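Local structure of negative regulator of ofd1 (Schizosaccharomyces pombe, 3QTM) at residues Leu154-Ile159 with Ser192-Gln197. The protein is required for correct translation termination, inhibits ofd1 directly and stabilises the transcription factor domain of sre1 that activates hypoxic gene expression. Residues are numbered along the deposited sequence; the frame is centred on the assembly and turned at random.
Sequences LVNPYI and SSYLFQ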
ATOM      1  N   LEU A 154      11.118   6.228  17.382  1.00 25.25           N
ATOM      2  CA  LEU A 154      10.338   7.339  16.838  1.00 23.87           C
ATOM      3  C   LEU A 154       9.008   6.922  16.231  1.00 22.43           C
ATOM      4  O   LEU A 154       7.985   7.544  16.496  1.00 24.00           O
ATOM      5  CB  LEU A 154      11.136   8.031  15.735  1.00 28.14           C
ATOM      6  CG  LEU A 154      11.791   9.377  15.978  1.00 32.59           C
ATOM      7  CD1 LEU A 154      12.227   9.953  14.637  1.00 32.02           C
ATOM      8  CD2 LEU A 154      10.828  10.311  16.678  1.00 29.76           C
ATOM      9  N   VAL A 155       9.027   5.875  15.406  1.00 23.65           N
ATOM     10  CA  VAL A 155       7.863   5.532  14.575  1.00 25.00           C
ATOM     11  C   VAL A 155       7.005   4.333  15.038  1.00 25.05           C
ATOM     12  O   VAL A 155       5.860   4.195  14.613  1.00 23.10           O
ATOM     13  CB  VAL A 155       8.263   5.351  13.083  1.00 23.73           C
ATOM     14  CG1 VAL A 155       9.068   6.570  12.592  1.00 22.13           C
ATOM     15  CG2 VAL A 155       9.062   4.084  12.884  1.00 24.51           C
ATOM     16  N   ASN A 156       7.536   3.479  15.908  1.00 26.02           N
ATOM     17  CA  ASN A 156       6.784   2.304  16.353  1.00 24.99           C
ATOM     18  C   ASN A 156       5.364   2.598  16.845  1.00 25.68           C
ATOM     19  O   ASN A 156       4.446   1.833  16.542  1.00 27.30           O
ATOM     20  CB  ASN A 156       7.551   1.519  17.418  1.00 27.63           C
ATOM     21  CG  ASN A 156       8.571   0.554  16.817  1.00 34.19           C
ATOM     22  OD1 ASN A 156       9.487   0.097  17.503  1.00 36.40           O
ATOM     23  ND2 ASN A 156       8.421   0.248  15.530  1.00 32.20           N
ATOM     24  N   PRO A 157       5.176   3.692  17.618  1.00 24.26           N
ATOM     25  CA  PRO A 157       3.827   4.036  18.085  1.00 28.02           C
ATOM     26  C   PRO A 157       2.849   4.291  16.942  1.00 25.90           C
ATOM     27  O   PRO A 157       1.682   3.910  17.069  1.00 22.91           O
ATOM     28  CB  PRO A 157       4.053   5.319  18.890  1.00 25.40           C
ATOM     29  CG  PRO A 157       5.477   5.200  19.358  1.00 25.66           C
ATOM     30  CD  PRO A 157       6.193   4.582  18.210  1.00 26.40           C
ATOM     31  N   TYR A 158       3.305   4.929  15.864  1.00 24.06           N
ATOM     32  CA  TYR A 158       2.447   5.154  14.692  1.00 23.17           C
ATOM     33  C   TYR A 158       2.235   3.891  13.866  1.00 24.11           C
ATOM     34  O   TYR A 158       1.131   3.626  13.374  1.00 24.08           O
ATOM     35  CB  TYR A 158       2.996   6.287  13.827  1.00 24.87           C
ATOM     36  CG  TYR A 158       2.918   7.607  14.552  1.00 22.55           C
ATOM     37  CD1 TYR A 158       1.756   8.366  14.519  1.00 24.53           C
ATOM     38  CD2 TYR A 158       3.991   8.075  15.306  1.00 25.07           C
ATOM     39  CE1 TYR A 158       1.666   9.582  15.206  1.00 26.21           C
ATOM     40  CE2 TYR A 158       3.916   9.281  16.002  1.00 27.46           C
ATOM     41  CZ  TYR A 158       2.745  10.027  15.946  1.00 29.71           C
ATOM     42  OH  TYR A 158       2.653  11.225  16.624  1.00 39.77           O
ATOM     43  N   ILE A 159       3.296   3.107  13.725  1.00 22.36           N
ATOM     44  CA  ILE A 159       3.191   1.807  13.089  1.00 23.77           C
ATOM     45  C   ILE A 159       2.133   0.967  13.808  1.00 23.59           C
ATOM     46  O   ILE A 159       1.269   0.359  13.189  1.00 22.03           O
ATOM     47  CB  ILE A 159       4.540   1.070  13.139  1.00 27.31           C
ATOM     48  CG1 ILE A 159       5.527   1.677  12.138  1.00 25.57           C
ATOM     49  CG2 ILE A 159       4.357  -0.422  12.892  1.00 23.16           C
ATOM     50  CD1 ILE A 159       5.084   1.592  10.684  1.00 25.25           C
ATOM     51  N   SER A 192       5.286  -1.782   4.424  1.00 24.76           N
ATOM     52  CA  SER A 192       6.062  -2.917   3.933  1.00 29.74           C
ATOM     53  C   SER A 192       7.545  -2.589   3.996  1.00 30.50           C
ATOM     54  O   SER A 192       8.373  -3.422   4.371  1.00 30.45           O
ATOM     55  CB  SER A 192       5.683  -3.255   2.483  1.00 29.37           C
ATOM     56  OG  SER A 192       4.325  -3.634   2.374  1.00 30.72           O
ATOM     57  N   SER A 193       7.869  -1.364   3.608  1.00 27.58           N
ATOM     58  CA  SER A 193       9.245  -0.913   3.580  1.00 29.92           C
ATOM     59  C   SER A 193       9.799  -0.893   4.998  1.00 35.81           C
ATOM     60  O   SER A 193      10.941  -1.294   5.245  1.00 33.05           O
ATOM     61  CB  SER A 193       9.326   0.472   2.936  1.00 33.78           C
ATOM     62  OG  SER A 193      10.588   1.067   3.173  1.00 49.40           O
ATOM     63  N   TYR A 194       8.974  -0.457   5.941  1.00 31.31           N
ATOM     64  CA  TYR A 194       9.405  -0.393   7.325  1.00 31.82           C
ATOM     65  C   TYR A 194       9.723  -1.770   7.889  1.00 32.80           C
ATOM     66  O   TYR A 194      10.733  -1.952   8.567  1.00 32.03           O
ATOM     67  CB  TYR A 194       8.352   0.274   8.203  1.00 27.92           C
ATOM     68  CG  TYR A 194       8.798   0.397   9.635  1.00 28.21           C
ATOM     69  CD1 TYR A 194       9.818   1.274   9.982  1.00 32.16           C
ATOM     70  CD2 TYR A 194       8.213  -0.362  10.634  1.00 30.08           C
ATOM     71  CE1 TYR A 194      10.238   1.398  11.273  1.00 33.49           C
ATOM     72  CE2 TYR A 194       8.626  -0.243  11.944  1.00 33.47           C
ATOM     73  CZ  TYR A 194       9.642   0.639  12.256  1.00 34.61           C
ATOM     74  OH  TYR A 194      10.071   0.771  13.560  1.00 38.62           O
ATOM     75  N   LEU A 195       8.834  -2.725   7.642  1.00 31.49           N
ATOM     76  CA  LEU A 195       9.019  -4.082   8.136  1.00 36.80           C
ATOM     77  C   LEU A 195      10.224  -4.755   7.484  1.00 37.37           C
ATOM     78  O   LEU A 195      10.812  -5.668   8.049  1.00 41.10           O
ATOM     79  CB  LEU A 195       7.768  -4.912   7.878  1.00 31.39           C
ATOM     80  CG  LEU A 195       6.499  -4.404   8.556  1.00 34.92           C
ATOM     81  CD1 LEU A 195       5.330  -5.314   8.218  1.00 34.79           C
ATOM     82  CD2 LEU A 195       6.702  -4.324  10.038  1.00 34.58           C
ATOM     83  N   PHE A 196      10.571  -4.306   6.282  1.00 35.36           N
ATOM     84  CA  PHE A 196      11.725  -4.830   5.564  1.00 41.09           C
ATOM     85  C   PHE A 196      13.025  -4.207   6.090  1.00 42.82           C
ATOM     86  O   PHE A 196      13.996  -4.910   6.374  1.00 44.05           O
ATOM     87  CB  PHE A 196      11.580  -4.577   4.056  1.00 38.05           C
ATOM     88  CG  PHE A 196      12.868  -4.721   3.290  1.00 45.57           C
ATOM     89  CD1 PHE A 196      13.392  -5.979   3.019  1.00 46.12           C
ATOM     90  CD2 PHE A 196      13.558  -3.601   2.848  1.00 48.16           C
ATOM     91  CE1 PHE A 196      14.584  -6.118   2.322  1.00 46.63           C
ATOM     92  CE2 PHE A 196      14.751  -3.729   2.148  1.00 50.03           C
ATOM     93  CZ  PHE A 196      15.263  -4.991   1.883  1.00 51.25           C
ATOM     94  N   GLN A 197      13.031  -2.883   6.216  1.00 37.85           N
ATOM     95  CA  GLN A 197      14.200  -2.160   6.673  1.00 43.51           C
ATOM     96  C   GLN A 197      14.515  -2.526   8.113  1.00 43.45           C
ATOM     97  O   GLN A 197      15.677  -2.638   8.487  1.00 44.83           O
ATOM     98  CB  GLN A 197      13.978  -0.653   6.559  1.00 42.74           C
ATOM     99  CG  GLN A 197      13.868  -0.133   5.131  1.00 52.10           C
ATOM    100  CD  GLN A 197      15.103   0.625   4.693  1.00 66.29           C
ATOM    101  OE1 GLN A 197      15.750   1.297   5.502  1.00 70.18           O
ATOM    102  NE2 GLN A 197      15.438   0.528   3.407  1.00 69.44           N
TER
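Tyr194 lies against Val155, Asn156 and Ile159, a worked example of how one long aromatic side chain can join two helical segments whose axes come no closer than 12.2 Å. Ile159 brings CG1 obliquely against the Tyr194 ring in an off-centre CH-pi contact, 4.0 Å from the centroid and 30° off the normal, while its CD1 reaches Tyr194 CD2 at 3.7 Å. The Val155 and Tyr194 side chains run alongside each other in opposite senses, with Val155 CG2 3.3 Å from Tyr194 CE1. At the phenol end, Asn156 ND2 approaches the ring edge near its plane and comes within 2.6 Å of Tyr194 OH, with the amide turned 83° from the ring. With CG anti to the backbone N (chi1 -178°), Tyr194 extends outward from helix 188-197 to span the distance. Replacing it with an alanine would probably open a gap beside Val155 and Ile159 and leave the Asn156 amide without its phenol neighbour. Farther out, the ring of Phe198 meets that of Tyr194, Phe202 touches both Tyr194 and Asn156, and Val155 also packs on Leu136 of helix 119-142. The result is buried interhelical packing within an all-helical fold of tetratricopeptide-repeat type.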